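Local structure of coatomer subunit delta (Saccharomyces cerevisiae, 5FJZ) at residues Ile159-Asn170 / Ala206-Leu217; Glu172-Glu180 / Lys193-Ala204. The protein forms part of coatomer, the COPI vesicle coat that probably returns dilysine-tagged proteins from the Golgi to the endoplasmic reticulum. All blocks are in the same frame, centred on the assembly; numbering follows the deposited sequence.

Contact 1. Residues Ile159-Asn170 / Ala206-Leu217; sequences IPVFPQEPVDIN and AFTIEAPYEDAL
Glu-210, Phe-207 and Ile-159 carry much of this contact in the mu-homology domain, where the short edge strand 168-169 pairs antiparallel with strand 202-210 and the chain leading to it packs along the strand and its end. Asp-168 and Thr-208 form the hydrogen-bonded pair, with Thr-208 N to Asp-168 O at 2.8 Å; Ile-169 and Phe-207 form the next, non-hydrogen-bonded pair. The Phe-207 ring turns into the interface between two sheets: its CG is wedged between the backbone N and carbonyl carbon (chi1 56°), and Val-140 and Ile-142 of one sheet and Ile-192 of the other pack against it. Ile-159 comes from the opposite direction, its CG1 and CD1 both meeting the ring atom CZ of Phe-207; the isoleucine's CD1 is 3.9 Å from CZ. On its other branch, CG2 of Ile-159 lies beside CD2 of Leu-217. Next to them Ile-209 and Val-161 meet tip to tip, CD1 to CG2 at 3.5 Å, while Pro-163 CG touches CG1 of Ile-209 at a slant. Glu-210 faces the loop instead. Its CB rests on Pro-163 CB at 3.6 Å, and the side chain, extended beyond CG, carries OE1 to the amide of Glu-165, a weak hydrogen bond. Glu-165 CB packs against Glu-210 OE2, but the carboxylates do not meet, Glu-165 OE1 lying 4.9 Å from that oxygen. A water bridges Glu-165 O and Glu-210 N. Residues 159-164 belong to the DSL1-interacting region, and Phe-162 and Gln-164 pack on the bound peptide. At the far end, Asn-170 ND2 donates to OG1 of Thr-208 at 3.0 Å, nearly straight at 167°, with the oxygen close to the amide plane; that hydroxyl also bonds to Asp-139 OD1.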
loop_
_atom_site.group_PDB
_atom_site.type_symbol
_atom_site.label_atom_id
_atom_site.label_comp_id
_atom_site.label_asym_id
_atom_site.label_seq_id
_atom_site.Cartn_x
_atom_site.Cartn_y
_atom_site.Cartn_z
ATOM N N ILE A 159 9.997 21.072 -2.272
ATOM C CA ILE A 159 9.745 21.706 -1.041
ATOM C C ILE A 159 8.266 21.565 -0.762
ATOM O O ILE A 159 7.438 21.963 -1.603
ATOM C CB ILE A 159 10.083 23.263 -1.076
ATOM C CG1 ILE A 159 11.429 23.491 -1.712
ATOM C CG2 ILE A 159 10.015 23.803 0.341
ATOM C CD1 ILE A 159 12.579 22.766 -1.023
ATOM N N PRO A 160 7.881 21.053 0.443
ATOM C CA PRO A 160 6.448 20.726 0.779
ATOM C C PRO A 160 5.523 21.895 1.212
ATOM O O PRO A 160 4.795 21.807 2.210
ATOM C CB PRO A 160 6.579 19.731 1.871
ATOM C CG PRO A 160 7.832 20.161 2.567
ATOM C CD PRO A 160 8.780 20.570 1.472
ATOM N N VAL A 161 5.476 22.908 0.363
ATOM C CA VAL A 161 4.688 24.091 0.613
ATOM C C VAL A 161 4.060 24.450 -0.700
ATOM O O VAL A 161 4.506 24.004 -1.763
ATOM C CB VAL A 161 5.523 25.245 1.224
ATOM C CG1 VAL A 161 6.011 24.889 2.581
ATOM C CG2 VAL A 161 6.650 25.639 0.346
ATOM N N PHE A 162 2.985 25.216 -0.637
ATOM C CA PHE A 162 2.299 25.658 -1.852
ATOM C C PHE A 162 2.106 27.181 -1.746
ATOM O O PHE A 162 1.080 27.615 -1.199
ATOM C CB PHE A 162 0.869 25.028 -1.924
ATOM C CG PHE A 162 0.873 23.531 -2.106
ATOM C CD1 PHE A 162 1.116 22.718 -1.026
ATOM C CD2 PHE A 162 0.779 22.982 -3.336
ATOM C CE1 PHE A 162 1.214 21.344 -1.180
ATOM C CE2 PHE A 162 0.909 21.621 -3.520
ATOM C CZ PHE A 162 1.107 20.799 -2.437
ATOM N N PRO A 163 3.089 27.969 -2.174
ATOM C CA PRO A 163 3.010 29.377 -1.770
ATOM C C PRO A 163 2.068 30.160 -2.668
ATOM O O PRO A 163 1.933 29.811 -3.833
ATOM C CB PRO A 163 4.455 29.875 -1.939
ATOM C CG PRO A 163 5.152 28.869 -2.784
ATOM C CD PRO A 163 4.438 27.574 -2.649
ATOM N N GLN A 164 1.436 31.196 -2.115
ATOM C CA GLN A 164 0.648 32.161 -2.914
ATOM C C GLN A 164 1.585 32.775 -3.974
ATOM O O GLN A 164 1.368 32.599 -5.182
ATOM C CB GLN A 164 -0.024 33.207 -1.982
ATOM C CG GLN A 164 -1.112 32.632 -1.088
ATOM C CD GLN A 164 -2.395 32.308 -1.863
ATOM O OE1 GLN A 164 -3.107 33.207 -2.352
ATOM N NE2 GLN A 164 -2.721 31.019 -1.942
ATOM N N GLU A 165 2.722 33.313 -3.534
ATOM C CA GLU A 165 3.640 34.065 -4.442
ATOM C C GLU A 165 4.535 33.122 -5.239
ATOM O O GLU A 165 4.915 32.096 -4.717
ATOM C CB GLU A 165 4.488 34.988 -3.559
ATOM C CG GLU A 165 5.397 35.987 -4.257
ATOM C CD GLU A 165 4.645 37.114 -4.939
ATOM O OE1 GLU A 165 3.433 37.321 -4.674
ATOM O OE2 GLU A 165 5.295 37.834 -5.742
ATOM N N PRO A 166 4.931 33.496 -6.462
ATOM C CA PRO A 166 5.952 32.738 -7.204
ATOM C C PRO A 166 7.290 32.574 -6.488
ATOM O O PRO A 166 7.766 33.505 -5.843
ATOM C CB PRO A 166 6.214 33.544 -8.460
ATOM C CG PRO A 166 5.208 34.656 -8.510
ATOM C CD PRO A 166 4.375 34.612 -7.256
ATOM N N VAL A 167 7.916 31.411 -6.657
ATOM C CA VAL A 167 9.304 31.212 -6.216
ATOM C C VAL A 167 10.252 32.068 -7.040
ATOM O O VAL A 167 10.140 32.098 -8.231
ATOM C CB VAL A 167 9.721 29.755 -6.577
ATOM C CG1 VAL A 167 11.203 29.562 -6.352
ATOM C CG2 VAL A 167 8.914 28.747 -5.823
ATOM N N ASP A 168 11.253 32.666 -6.393
ATOM C CA ASP A 168 12.267 33.493 -6.995
ATOM C C ASP A 168 13.581 32.780 -6.862
ATOM O O ASP A 168 14.047 32.526 -5.744
ATOM C CB ASP A 168 12.273 34.840 -6.221
ATOM C CG ASP A 168 13.209 35.871 -6.774
ATOM O OD1 ASP A 168 13.852 35.676 -7.825
ATOM O OD2 ASP A 168 13.342 36.905 -6.086
ATOM N N ILE A 169 14.055 32.307 -7.986
ATOM C CA ILE A 169 15.350 31.606 -8.137
ATOM C C ILE A 169 16.458 32.630 -7.993
ATOM O O ILE A 169 16.456 33.648 -8.698
ATOM C CB ILE A 169 15.491 30.955 -9.530
ATOM C CG1 ILE A 169 14.374 29.994 -9.876
ATOM C CG2 ILE A 169 16.856 30.260 -9.702
ATOM C CD1 ILE A 169 14.110 28.982 -8.789
ATOM N N ASN A 170 17.350 32.441 -7.034
ATOM C CA ASN A 170 18.444 33.389 -6.798
ATOM C C ASN A 170 19.662 32.932 -7.574
ATOM O O ASN A 170 20.502 32.140 -7.131
ATOM C CB ASN A 170 18.589 33.557 -5.268
ATOM C CG ASN A 170 17.304 34.146 -4.641
ATOM O OD1 ASN A 170 16.556 34.882 -5.296
ATOM N ND2 ASN A 170 17.036 33.816 -3.378
ATOM N N ALA A 206 19.670 28.105 -4.934
ATOM C CA ALA A 206 19.219 29.097 -4.042
ATOM C C ALA A 206 17.956 29.764 -4.523
ATOM O O ALA A 206 17.835 30.103 -5.707
ATOM C CB ALA A 206 20.379 30.155 -3.834
ATOM N N PHE A 207 17.013 29.950 -3.625
ATOM C CA PHE A 207 15.718 30.543 -3.963
ATOM C C PHE A 207 15.063 31.095 -2.769
ATOM O O PHE A 207 15.442 30.776 -1.628
ATOM C CB PHE A 207 14.828 29.497 -4.698
ATOM C CG PHE A 207 14.653 28.265 -3.914
ATOM C CD1 PHE A 207 15.670 27.300 -3.849
ATOM C CD2 PHE A 207 13.596 28.113 -3.127
ATOM C CE1 PHE A 207 15.517 26.155 -3.052
ATOM C CE2 PHE A 207 13.451 27.002 -2.315
ATOM C CZ PHE A 207 14.411 26.001 -2.299
ATOM N N THR A 208 14.019 31.903 -3.004
ATOM C CA THR A 208 13.183 32.393 -2.003
ATOM C C THR A 208 11.760 31.869 -2.196
ATOM O O THR A 208 11.260 31.904 -3.282
ATOM C CB THR A 208 13.158 33.946 -2.074
ATOM O OG1 THR A 208 14.508 34.444 -1.931
ATOM C CG2 THR A 208 12.350 34.491 -0.926
ATOM N N ILE A 209 11.195 31.388 -1.139
ATOM C CA ILE A 209 9.893 30.746 -1.161
ATOM C C ILE A 209 9.141 31.137 0.073
ATOM O O ILE A 209 9.700 31.243 1.163
ATOM C CB ILE A 209 10.038 29.188 -1.294
ATOM C CG1 ILE A 209 8.676 28.532 -1.566
ATOM C CG2 ILE A 209 10.678 28.581 -0.057
ATOM C CD1 ILE A 209 8.819 27.053 -2.042
ATOM N N GLU A 210 7.821 31.340 -0.068
ATOM C CA GLU A 210 6.928 31.608 1.086
ATOM C C GLU A 210 6.624 30.358 1.897
ATOM O O GLU A 210 6.308 29.348 1.316
ATOM C CB GLU A 210 5.572 32.141 0.627
ATOM C CG GLU A 210 5.560 33.585 0.179
ATOM C CD GLU A 210 4.145 34.083 -0.080
ATOM O OE1 GLU A 210 3.201 33.242 -0.160
ATOM O OE2 GLU A 210 3.981 35.318 -0.200
ATOM N N ALA A 211 6.691 30.459 3.223
ATOM C CA ALA A 211 6.259 29.441 4.118
ATOM C C ALA A 211 5.903 30.096 5.428
ATOM O O ALA A 211 6.444 31.152 5.756
ATOM C CB ALA A 211 7.403 28.437 4.354
ATOM N N PRO A 212 5.044 29.438 6.235
ATOM C CA PRO A 212 4.616 30.048 7.488
ATOM C C PRO A 212 5.632 30.015 8.618
ATOM O O PRO A 212 5.598 30.885 9.484
ATOM C CB PRO A 212 3.356 29.243 7.865
ATOM C CG PRO A 212 3.395 27.986 7.075
ATOM C CD PRO A 212 4.231 28.276 5.862
ATOM N N TYR A 213 6.503 29.012 8.638
ATOM C CA TYR A 213 7.612 28.930 9.612
ATOM C C TYR A 213 8.639 27.994 8.995
ATOM O O TYR A 213 8.325 27.262 8.079
ATOM C CB TYR A 213 7.176 28.475 11.001
ATOM C CG TYR A 213 6.308 27.237 10.956
ATOM C CD1 TYR A 213 6.893 25.985 11.010
ATOM C CD2 TYR A 213 4.913 27.326 10.849
ATOM C CE1 TYR A 213 6.147 24.837 10.918
ATOM C CE2 TYR A 213 4.145 26.186 10.778
ATOM C CZ TYR A 213 4.775 24.944 10.830
ATOM O OH TYR A 213 4.061 23.821 10.785
ATOM N N GLU A 214 9.894 28.143 9.440
ATOM C CA GLU A 214 11.037 27.442 8.918
ATOM C C GLU A 214 10.807 25.924 8.801
ATOM O O GLU A 214 11.117 25.339 7.768
ATOM C CB GLU A 214 12.242 27.751 9.785
ATOM C CG GLU A 214 13.523 27.173 9.253
ATOM C CD GLU A 214 14.747 27.859 9.825
ATOM O OE1 GLU A 214 14.700 29.057 10.165
ATOM O OE2 GLU A 214 15.768 27.190 9.952
ATOM N N ASP A 215 10.239 25.310 9.829
ATOM C CA ASP A 215 10.096 23.836 9.882
ATOM C C ASP A 215 9.123 23.306 8.802
ATOM O O ASP A 215 9.220 22.150 8.447
ATOM C CB ASP A 215 9.677 23.307 11.236
ATOM C CG ASP A 215 10.721 23.488 12.321
ATOM O OD1 ASP A 215 11.938 23.463 12.027
ATOM O OD2 ASP A 215 10.295 23.672 13.485
ATOM N N ALA A 216 8.311 24.177 8.217
ATOM C CA ALA A 216 7.373 23.846 7.173
ATOM C C ALA A 216 8.043 23.597 5.845
ATOM O O ALA A 216 7.468 23.005 4.918
ATOM C CB ALA A 216 6.389 24.996 6.982
ATOM N N LEU A 217 9.296 24.046 5.741
ATOM C CA LEU A 217 10.034 23.854 4.527
ATOM C C LEU A 217 10.558 22.419 4.437
ATOM O O LEU A 217 11.165 22.070 3.441
ATOM C CB LEU A 217 11.223 24.840 4.482
ATOM C CG LEU A 217 10.992 26.340 4.447
ATOM C CD1 LEU A 217 12.342 27.044 4.714
ATOM C CD2 LEU A 217 10.468 26.748 3.107
HETATM O O HOH W 1 5.106 21.910 4.698
HETATM O O HOH W 2 7.143 31.872 -2.840
HETATM O O HOH W 3 18.601 31.957 -1.356
#

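Contact 2. Residues Glu172-Glu180 / Lys193-Ala204; sequences ESSTCSDAE and KISKIAANDAGA
Glu-180 and Lys-193 form an antiparallel hydrogen-bonded pair, Lys-193 N to Glu-180 O at 2.8 Å and Glu-180 N to Lys-193 O at 3.1 Å, where strands 180-182 and 190-194 meet at the edge of the long mixed sheet of the mu-homology domain. Their side chains run alongside each other, and the lysine, bent near its end (chi3 108°, chi4 -58°), turns NZ onto Glu-180 OE2 in a salt bridge of 2.9 Å. Before this pair, residues 174-176 lie as a loop between strand 190-194, which ends at the Ser-195 corner, and strand 202-210, reached through 196-197 and the type II turn Ala-198 to Asp-201. Cys-176 reaches one of them: SG accepts the backbone N-H of Ser-195 at 3.5 Å, a length suited to sulfur, and touches the CB of the same serine. An alanine in place of Cys-176 would remove the sulfur and would probably leave the Ser-195 amide without this acceptor, loosening the loop at the corner. A water donates to both Asp-178 O and Lys-193 O close by. Thr-175 grips the other strand twice. Its N donates to Ala-204 O at 2.7 Å, in the carbonyl plane, and its hydroxyl oxygen, set beside its own backbone N (chi1 -56°), accepts from Ala-204 N at 2.8 Å. Gly-203, lacking a side chain, lets Thr-175 OG1 settle 3.0 Å from its CA.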
loop_
_atom_site.group_PDB
_atom_site.type_symbol
_atom_site.label_atom_id
_atom_site.label_comp_id
_atom_site.label_asym_id
_atom_site.label_seq_id
_atom_site.Cartn_x
_atom_site.Cartn_y
_atom_site.Cartn_z
ATOM N N GLU A 172 22.300 34.339 -8.468
ATOM C CA GLU A 172 23.650 34.764 -8.018
ATOM C C GLU A 172 24.270 33.771 -7.039
ATOM O O GLU A 172 25.462 33.800 -6.800
ATOM C CB GLU A 172 23.575 36.126 -7.317
ATOM C CG GLU A 172 22.638 36.135 -6.074
ATOM C CD GLU A 172 21.233 36.653 -6.358
ATOM O OE1 GLU A 172 20.605 36.001 -7.227
ATOM O OE2 GLU A 172 20.746 37.670 -5.759
ATOM N N SER A 173 23.427 32.968 -6.393
ATOM C CA SER A 173 23.919 31.972 -5.452
ATOM C C SER A 173 23.575 30.538 -5.875
ATOM O O SER A 173 23.485 29.686 -5.029
ATOM C CB SER A 173 23.343 32.222 -4.077
ATOM O OG SER A 173 23.541 33.499 -3.660
ATOM N N SER A 174 23.297 30.318 -7.158
ATOM C CA SER A 174 23.051 29.026 -7.710
ATOM C C SER A 174 24.092 28.665 -8.726
ATOM O O SER A 174 24.610 29.525 -9.490
ATOM C CB SER A 174 21.622 28.962 -8.342
ATOM O OG SER A 174 20.621 29.396 -7.472
ATOM N N THR A 175 24.360 27.378 -8.827
ATOM C CA THR A 175 25.256 26.891 -9.818
ATOM C C THR A 175 24.680 26.959 -11.254
ATOM O O THR A 175 25.398 27.303 -12.187
ATOM C CB THR A 175 25.654 25.470 -9.474
ATOM O OG1 THR A 175 26.194 25.443 -8.177
ATOM C CG2 THR A 175 26.669 24.892 -10.494
ATOM N N CYS A 176 23.443 26.540 -11.457
ATOM C CA CYS A 176 22.860 26.400 -12.821
ATOM C C CYS A 176 21.889 27.613 -12.972
ATOM O O CYS A 176 20.792 27.563 -12.440
ATOM C CB CYS A 176 22.221 24.999 -12.902
ATOM S SG CYS A 176 20.779 24.697 -13.956
ATOM N N SER A 177 22.312 28.777 -13.527
ATOM C CA SER A 177 21.322 29.868 -13.800
ATOM C C SER A 177 20.752 29.189 -15.010
ATOM O O SER A 177 21.501 28.953 -15.978
ATOM C CB SER A 177 21.801 31.299 -14.224
ATOM O OG SER A 177 23.135 31.645 -13.899
ATOM N N ASP A 178 19.460 28.898 -14.949
ATOM C CA ASP A 178 18.860 27.754 -15.637
ATOM C C ASP A 178 17.768 26.983 -14.825
ATOM O O ASP A 178 16.860 26.355 -15.405
ATOM C CB ASP A 178 19.899 26.728 -15.983
ATOM C CG ASP A 178 19.479 25.867 -17.130
ATOM O OD1 ASP A 178 18.539 26.241 -17.862
ATOM O OD2 ASP A 178 20.148 24.838 -17.302
ATOM N N ALA A 179 17.880 27.022 -13.487
ATOM C CA ALA A 179 16.964 26.310 -12.560
ATOM C C ALA A 179 15.590 26.852 -12.816
ATOM O O ALA A 179 15.474 28.039 -13.094
ATOM C CB ALA A 179 17.333 26.638 -11.111
ATOM N N GLU A 180 14.562 26.023 -12.686
ATOM C CA GLU A 180 13.217 26.496 -12.935
ATOM C C GLU A 180 12.198 25.636 -12.182
ATOM O O GLU A 180 12.420 24.468 -12.011
ATOM C CB GLU A 180 12.889 26.479 -14.456
ATOM C CG GLU A 180 12.797 25.090 -15.033
ATOM C CD GLU A 180 12.800 25.022 -16.564
ATOM O OE1 GLU A 180 12.422 25.999 -17.216
ATOM O OE2 GLU A 180 13.144 23.946 -17.111
ATOM N N LYS A 193 13.689 22.267 -10.802
ATOM C CA LYS A 193 14.579 21.421 -11.500
ATOM C C LYS A 193 15.824 22.109 -11.837
ATOM O O LYS A 193 15.797 23.237 -12.315
ATOM C CB LYS A 193 13.943 21.005 -12.808
ATOM C CG LYS A 193 14.783 20.156 -13.746
ATOM C CD LYS A 193 13.916 19.283 -14.686
ATOM C CE LYS A 193 13.927 19.770 -16.105
ATOM N NZ LYS A 193 13.477 21.157 -16.289
ATOM N N ILE A 194 16.916 21.387 -11.722
ATOM C CA ILE A 194 18.199 21.824 -12.208
ATOM C C ILE A 194 18.601 20.961 -13.401
ATOM O O ILE A 194 18.424 19.730 -13.395
ATOM C CB ILE A 194 19.228 21.818 -11.046
ATOM C CG1 ILE A 194 19.391 23.255 -10.597
ATOM C CG2 ILE A 194 20.604 21.314 -11.417
ATOM C CD1 ILE A 194 19.849 23.306 -9.168
ATOM N N SER A 195 19.142 21.589 -14.423
ATOM C CA SER A 195 19.476 20.885 -15.664
ATOM C C SER A 195 20.533 19.822 -15.549
ATOM O O SER A 195 20.371 18.730 -16.089
ATOM C CB SER A 195 19.905 21.907 -16.734
ATOM O OG SER A 195 19.297 21.569 -17.953
ATOM N N LYS A 196 21.605 20.113 -14.802
ATOM C CA LYS A 196 22.710 19.203 -14.616
ATOM C C LYS A 196 23.401 19.363 -13.271
ATOM O O LYS A 196 23.557 20.495 -12.777
ATOM C CB LYS A 196 23.834 19.488 -15.646
ATOM C CG LYS A 196 23.461 19.227 -17.106
ATOM C CD LYS A 196 24.570 19.746 -18.018
ATOM C CE LYS A 196 24.056 20.144 -19.398
ATOM N NZ LYS A 196 23.735 18.957 -20.244
ATOM N N ILE A 197 23.906 18.261 -12.783
ATOM C CA ILE A 197 24.930 18.191 -11.732
ATOM C C ILE A 197 26.104 17.418 -12.311
ATOM O O ILE A 197 26.036 16.197 -12.481
ATOM C CB ILE A 197 24.499 17.540 -10.409
ATOM C CG1 ILE A 197 23.313 18.297 -9.842
ATOM C CG2 ILE A 197 25.643 17.579 -9.361
ATOM C CD1 ILE A 197 22.758 17.696 -8.534
ATOM N N ALA A 198 27.185 18.153 -12.617
ATOM C CA ALA A 198 28.363 17.577 -13.223
ATOM C C ALA A 198 29.022 16.501 -12.333
ATOM O O ALA A 198 28.889 16.512 -11.094
ATOM C CB ALA A 198 29.379 18.689 -13.528
ATOM N N ALA A 199 29.666 15.532 -12.982
ATOM C CA ALA A 199 30.417 14.505 -12.257
ATOM C C ALA A 199 31.334 15.139 -11.243
ATOM O O ALA A 199 32.031 16.127 -11.545
ATOM C CB ALA A 199 31.210 13.656 -13.245
ATOM N N ASN A 200 31.318 14.599 -10.039
ATOM C CA ASN A 200 32.215 15.009 -8.960
ATOM C C ASN A 200 32.122 16.465 -8.489
ATOM O O ASN A 200 32.958 16.957 -7.765
ATOM C CB ASN A 200 33.642 14.595 -9.285
ATOM C CG ASN A 200 33.839 13.097 -9.159
ATOM O OD1 ASN A 200 34.138 12.413 -10.131
ATOM N ND2 ASN A 200 33.640 12.580 -7.967
ATOM N N ASP A 201 31.060 17.152 -8.882
ATOM C CA ASP A 201 30.982 18.576 -8.632
ATOM C C ASP A 201 30.220 18.848 -7.346
ATOM O O ASP A 201 29.315 18.096 -6.999
ATOM C CB ASP A 201 30.306 19.293 -9.845
ATOM C CG ASP A 201 30.990 20.674 -10.198
ATOM O OD1 ASP A 201 32.242 20.830 -10.052
ATOM O OD2 ASP A 201 30.251 21.584 -10.655
ATOM N N ALA A 202 30.518 19.994 -6.745
ATOM C CA ALA A 202 29.768 20.583 -5.692
ATOM C C ALA A 202 29.126 21.897 -6.176
ATOM O O ALA A 202 29.720 22.702 -6.909
ATOM C CB ALA A 202 30.593 20.812 -4.502
ATOM N N GLY A 203 27.881 22.061 -5.854
ATOM C CA GLY A 203 27.117 23.207 -6.325
ATOM C C GLY A 203 26.036 23.553 -5.372
ATOM O O GLY A 203 25.923 22.985 -4.278
ATOM N N ALA A 204 25.156 24.450 -5.807
ATOM C CA ALA A 204 24.124 24.973 -4.925
ATOM C C ALA A 204 22.942 25.425 -5.697
ATOM O O ALA A 204 23.063 25.946 -6.871
ATOM C CB ALA A 204 24.680 26.155 -4.132
HETATM O O HOH W 4 16.085 23.177 -15.312
#

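In the fold
From the N terminus, the chain leaves strand 155-159 and passes through the loop of contact 1 into edge strand 168-169. It then runs through 172-180 into strand 180-182, returns along 190-194, turns the corner at Ser-195, passes 196-197 and a tight turn, and enters strand 202-210. Contact 2 closes the inner loop, 181-192; contact 1 closes the wider one, 171-205, which encloses all of contact 2. Contact 1 completes the edge of the four-stranded sheet and packs the end of strand 155-159 against it, whereas contact 2 ties the edge of the mixed sheet to strand 202-210. The two meet at Ser-174, whose OG bonds to Asn-170 O and probably to Ala-206 N, and through Ile-169 CG2 on Ala-179 CB.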